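Local coordinates for site-specific recombinase, resolvase family protein (Streptococcus pneumoniae, PDB 3GUV), which probably cuts and rejoins DNA at specific sites, as expected of a serine recombinase of the resolvase/invertase family, at residues R64-I69 with L95-I100. Sequence-based numbering, arbitrary orientation.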
loop_
_atom_site.group_PDB
_atom_site.type_symbol
_atom_site.label_atom_id
_atom_site.label_comp_id
_atom_site.label_asym_id
_atom_site.label_seq_id
_atom_site.Cartn_x
_atom_site.Cartn_y
_atom_site.Cartn_z
ATOM N N ARG A 64 20.544 -12.245 -4.518
ATOM C CA ARG A 64 21.225 -12.761 -5.705
ATOM C C ARG A 64 20.467 -12.355 -6.987
ATOM O O ARG A 64 21.095 -11.914 -7.944
ATOM C CB ARG A 64 21.454 -14.285 -5.700
ATOM C CG ARG A 64 21.904 -14.739 -7.160
ATOM C CD ARG A 64 22.572 -16.089 -7.364
ATOM N NE ARG A 64 21.903 -17.183 -6.658
ATOM C CZ ARG A 64 21.845 -18.441 -7.083
ATOM N NH1 ARG A 64 21.245 -19.359 -6.330
ATOM N NH2 ARG A 64 22.393 -18.802 -8.243
ATOM N N MET A 65 19.128 -12.491 -6.998
ATOM C CA MET A 65 18.324 -12.154 -8.186
ATOM C C MET A 65 18.538 -10.691 -8.594
ATOM O O MET A 65 18.797 -10.402 -9.762
ATOM C CB MET A 65 16.832 -12.460 -7.963
ATOM C CG MET A 65 15.913 -12.354 -9.213
ATOM S SD MET A 65 14.136 -12.736 -8.994
ATOM C CE MET A 65 13.645 -11.332 -7.948
ATOM N N MET A 66 18.445 -9.785 -7.632
ATOM C CA MET A 66 18.631 -8.362 -7.904
ATOM C C MET A 66 20.037 -8.004 -8.467
ATOM O O MET A 66 20.121 -7.166 -9.334
ATOM C CB MET A 66 18.265 -7.489 -6.671
ATOM C CG MET A 66 16.786 -7.519 -6.227
ATOM S SD MET A 66 15.575 -6.966 -7.436
ATOM C CE MET A 66 15.801 -5.221 -7.231
ATOM N N GLU A 67 21.107 -8.650 -8.011
ATOM C CA GLU A 67 22.431 -8.489 -8.660
ATOM C C GLU A 67 22.451 -9.002 -10.123
ATOM O O GLU A 67 23.078 -8.407 -11.029
ATOM C CB GLU A 67 23.547 -9.197 -7.847
ATOM C CG GLU A 67 23.653 -8.803 -6.312
ATOM C CD GLU A 67 23.105 -7.389 -5.950
ATOM O OE1 GLU A 67 23.629 -6.364 -6.484
ATOM O OE2 GLU A 67 22.164 -7.308 -5.099
ATOM N N ASP A 68 21.770 -10.117 -10.362
ATOM C CA ASP A 68 21.683 -10.666 -11.714
ATOM C C ASP A 68 20.884 -9.704 -12.638
ATOM O O ASP A 68 21.115 -9.635 -13.834
ATOM C CB ASP A 68 21.084 -12.087 -11.659
ATOM C CG ASP A 68 22.041 -13.128 -10.996
ATOM O OD1 ASP A 68 23.266 -12.863 -10.849
ATOM O OD2 ASP A 68 21.574 -14.247 -10.661
ATOM N N ILE A 69 19.952 -8.943 -12.043
ATOM C CA ILE A 69 19.105 -7.993 -12.783
ATOM C C ILE A 69 19.944 -6.758 -13.133
ATOM O O ILE A 69 19.932 -6.280 -14.286
ATOM C CB ILE A 69 17.811 -7.578 -11.958
ATOM C CG1 ILE A 69 16.740 -8.704 -12.014
ATOM C CG2 ILE A 69 17.263 -6.241 -12.459
ATOM C CD1 ILE A 69 15.511 -8.507 -11.097
ATOM N N LEU A 95 7.963 -0.642 -3.085
ATOM C CA LEU A 95 8.219 0.528 -3.908
ATOM C C LEU A 95 9.687 0.628 -4.296
ATOM O O LEU A 95 9.976 0.819 -5.455
ATOM C CB LEU A 95 7.780 1.824 -3.196
ATOM C CG LEU A 95 8.266 3.119 -3.835
ATOM C CD1 LEU A 95 7.680 3.265 -5.220
ATOM C CD2 LEU A 95 7.919 4.346 -2.944
ATOM N N SER A 96 10.598 0.539 -3.331
ATOM C CA SER A 96 12.004 0.739 -3.645
ATOM C C SER A 96 12.497 -0.388 -4.554
ATOM O O SER A 96 13.187 -0.105 -5.549
ATOM C CB SER A 96 12.890 0.934 -2.383
ATOM O OG SER A 96 12.685 -0.078 -1.410
ATOM N N THR A 97 12.084 -1.637 -4.262
ATOM C CA THR A 97 12.434 -2.801 -5.109
ATOM C C THR A 97 11.927 -2.619 -6.530
ATOM O O THR A 97 12.659 -2.809 -7.480
ATOM C CB THR A 97 11.824 -4.137 -4.588
ATOM O OG1 THR A 97 12.249 -4.379 -3.248
ATOM C CG2 THR A 97 12.263 -5.284 -5.482
ATOM N N LEU A 98 10.665 -2.253 -6.674
ATOM C CA LEU A 98 10.096 -1.999 -7.995
ATOM C C LEU A 98 10.824 -0.886 -8.746
ATOM O O LEU A 98 10.914 -0.935 -9.948
ATOM C CB LEU A 98 8.599 -1.636 -7.909
ATOM C CG LEU A 98 7.868 -1.500 -9.258
ATOM C CD1 LEU A 98 8.126 -2.711 -10.214
ATOM C CD2 LEU A 98 6.405 -1.385 -8.995
ATOM N N GLN A 99 11.284 0.140 -8.034
ATOM C CA GLN A 99 11.953 1.279 -8.688
ATOM C C GLN A 99 13.325 0.887 -9.213
ATOM O O GLN A 99 13.661 1.241 -10.342
ATOM C CB GLN A 99 12.063 2.477 -7.752
ATOM C CG GLN A 99 10.733 3.234 -7.621
ATOM C CD GLN A 99 10.736 4.295 -6.537
ATOM O OE1 GLN A 99 11.268 4.105 -5.432
ATOM N NE2 GLN A 99 10.113 5.415 -6.841
ATOM N N ILE A 100 14.086 0.137 -8.401
ATOM C CA ILE A 100 15.394 -0.412 -8.805
ATOM C C ILE A 100 15.257 -1.355 -10.020
ATOM O O ILE A 100 15.983 -1.220 -10.991
ATOM C CB ILE A 100 16.093 -1.153 -7.629
ATOM C CG1 ILE A 100 16.391 -0.181 -6.471
ATOM C CG2 ILE A 100 17.401 -1.828 -8.112
ATOM C CD1 ILE A 100 16.636 -0.863 -5.144
#
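Met66 and Ile100 are the nearest CA pair of segments 64-69 and 95-100, both helical, with Met66 CA 8.6 Å from Ile100 CA, and no hydrogen bond links the two segments. Across that gap the bridging is done by the end of one side chain, in a small, purely apolar joint that buries 134 Å² in total. The methyl CE of Met66 lies 3.9 Å from Thr97 CG2 and equally far from Ile100 CG2, so it fits between two methyls that lie roughly one helical turn apart on the second helix. The sulfur is a little more remote, with Met66 SD 4.2 Å from Thr97 CG2. The Met66 chain bends at both outer torsions (chi2 -60°, chi3 -79°) and meets Ile100 at about a right angle. Segments 64-69 and 95-100 belong to helices 60-70 and 91-103, which precede and follow strand 78-81 in the largely parallel sheet of the resolvase catalytic domain; Met65 and Ile69 of the first helix pack on Tyr8 of strand 6-12. Thr97 contributes only carbon here: its first torsion turns CG2 anti to the backbone N, while OG1 is hydrogen-bonded to Asp93 O within its own helix.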